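Local coordinates for adhesion G-protein coupled receptor G6 (Danio rerio, PDB 6V55) that probably acts as a cell-surface adhesion receptor that couples extracellular interactions to G-protein signalling, with a role in myelination, at residues A[515-519]-A[556-560]. Residue numbers count along the deposited sequence, not the author numbering.
Sequences ENAMD and TLAST
The first turn of helix 517-527 meets the first turns of helix 555-568 in a small, entirely van der Waals contact that buries 202 Å² over both sides. A517 to D519 are helical, with phi/psi near -70/-40°, as is 556-560 throughout, with phi near -70° and psi between -24 and -38°. The register is set by M518 opposite L557, whose CA atoms are only 6.0 Å apart.

Two apolar pairs involve L557 (chi1 t, chi2 p), which reaches across so that its CD1 lies 3.6 Å from M518 SD and its CD2 4.3 Å from A517 CB.

Carbon also packs against oxygen. L557 CD1 is 3.9 Å from A517 O. M518, with chi1 t, chi2 p and chi3 t, extends from a sideways CA-to-CB bond over the second helix, its CE reaching 3.4 Å from T556 O and 3.3 Å from T560 OG1. The methyl thus rests on a polar patch already bonded within its own helix: T560, in the m rotamer, donates from OG1 to T556 O at 3.0 Å, the i to i-4 bond common for helical threonine, and the backbone bond from T560 N to the same T556 O is weak at 3.4 Å.

T556 borders the glycan-bearing surface, touching an N-acetylglucosamine, whereas A517 and L557 are buried. Both also pack on L547, so the contact lies where helices 517-527, 534-550 and 555-568 meet, consistent with the helical subdomain of a GAIN domain. Further along, L557 touches A521, and T560 touches A521, V522 and A525, continuing the interface between helices 517-527 and 555-568.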
loop_
_atom_site.group_PDB
_atom_site.type_symbol
_atom_site.label_atom_id
_atom_site.label_comp_id
_atom_site.label_asym_id
_atom_site.label_seq_id
_atom_site.Cartn_x
_atom_site.Cartn_y
_atom_site.Cartn_z
ATOM N N GLU A 515 6.613 -14.388 -33.717
ATOM C CA GLU A 515 7.480 -14.294 -32.550
ATOM C C GLU A 515 6.871 -13.496 -31.407
ATOM O O GLU A 515 7.171 -13.788 -30.242
ATOM C CB GLU A 515 8.834 -13.704 -32.952
ATOM C CG GLU A 515 9.847 -14.789 -33.341
ATOM C CD GLU A 515 9.534 -15.446 -34.688
ATOM O OE1 GLU A 515 9.134 -14.704 -35.626
ATOM O OE2 GLU A 515 9.692 -16.692 -34.803
ATOM N N ASN A 516 5.997 -12.531 -31.695
ATOM C CA ASN A 516 5.362 -11.774 -30.628
ATOM C C ASN A 516 3.919 -12.198 -30.342
ATOM O O ASN A 516 3.288 -11.571 -29.484
ATOM C CB ASN A 516 5.465 -10.268 -30.917
ATOM C CG ASN A 516 4.387 -9.750 -31.842
ATOM O OD1 ASN A 516 4.054 -10.379 -32.835
ATOM N ND2 ASN A 516 3.870 -8.561 -31.541
ATOM N N ALA A 517 3.400 -13.259 -31.009
ATOM C CA ALA A 517 1.996 -13.663 -30.860
ATOM C C ALA A 517 1.684 -14.163 -29.454
ATOM O O ALA A 517 0.607 -13.870 -28.912
ATOM C CB ALA A 517 1.628 -14.757 -31.855
ATOM N N MET A 518 2.612 -14.919 -28.858
ATOM C CA MET A 518 2.437 -15.383 -27.486
ATOM C C MET A 518 2.448 -14.228 -26.494
ATOM O O MET A 518 1.704 -14.261 -25.510
ATOM C CB MET A 518 3.529 -16.396 -27.140
ATOM C CG MET A 518 3.162 -17.386 -26.035
ATOM S SD MET A 518 1.448 -17.921 -26.141
ATOM C CE MET A 518 1.109 -18.565 -24.533
ATOM N N ASP A 519 3.237 -13.181 -26.767
ATOM C CA ASP A 519 3.319 -12.046 -25.854
ATOM C C ASP A 519 2.076 -11.165 -25.940
ATOM O O ASP A 519 1.564 -10.724 -24.902
ATOM C CB ASP A 519 4.578 -11.232 -26.146
ATOM C CG ASP A 519 4.967 -10.316 -24.989
ATOM O OD1 ASP A 519 5.457 -10.844 -23.952
ATOM O OD2 ASP A 519 4.776 -9.072 -25.128
ATOM N N THR A 556 -0.560 -24.050 -26.185
ATOM C CA THR A 556 -0.414 -22.976 -25.202
ATOM C C THR A 556 -0.812 -21.631 -25.787
ATOM O O THR A 556 -1.398 -20.806 -25.073
ATOM C CB THR A 556 1.012 -22.915 -24.650
ATOM O OG1 THR A 556 1.915 -22.456 -25.666
ATOM C CG2 THR A 556 1.446 -24.298 -24.169
ATOM N N LEU A 557 -0.596 -21.430 -27.098
ATOM C CA LEU A 557 -1.123 -20.231 -27.754
ATOM C C LEU A 557 -2.648 -20.262 -27.838
ATOM O O LEU A 557 -3.305 -19.228 -27.635
ATOM C CB LEU A 557 -0.510 -20.061 -29.151
ATOM C CG LEU A 557 -0.900 -18.788 -29.920
ATOM C CD1 LEU A 557 -0.660 -17.553 -29.085
ATOM C CD2 LEU A 557 -0.123 -18.681 -31.204
ATOM N N ALA A 558 -3.233 -21.440 -28.092
ATOM C CA ALA A 558 -4.684 -21.498 -28.168
ATOM C C ALA A 558 -5.341 -21.421 -26.792
ATOM O O ALA A 558 -6.505 -21.009 -26.687
ATOM C CB ALA A 558 -5.122 -22.760 -28.878
ATOM N N SER A 559 -4.624 -21.793 -25.733
ATOM C CA SER A 559 -5.215 -21.685 -24.408
ATOM C C SER A 559 -5.308 -20.233 -23.975
ATOM O O SER A 559 -6.251 -19.859 -23.280
ATOM C CB SER A 559 -4.440 -22.514 -23.397
ATOM O OG SER A 559 -3.556 -21.699 -22.651
ATOM N N THR A 560 -4.394 -19.387 -24.441
ATOM C CA THR A 560 -4.522 -17.968 -24.144
ATOM C C THR A 560 -5.633 -17.334 -24.967
ATOM O O THR A 560 -6.391 -16.494 -24.454
ATOM C CB THR A 560 -3.193 -17.265 -24.387
ATOM O OG1 THR A 560 -2.125 -18.114 -23.952
ATOM C CG2 THR A 560 -3.133 -16.021 -23.598
#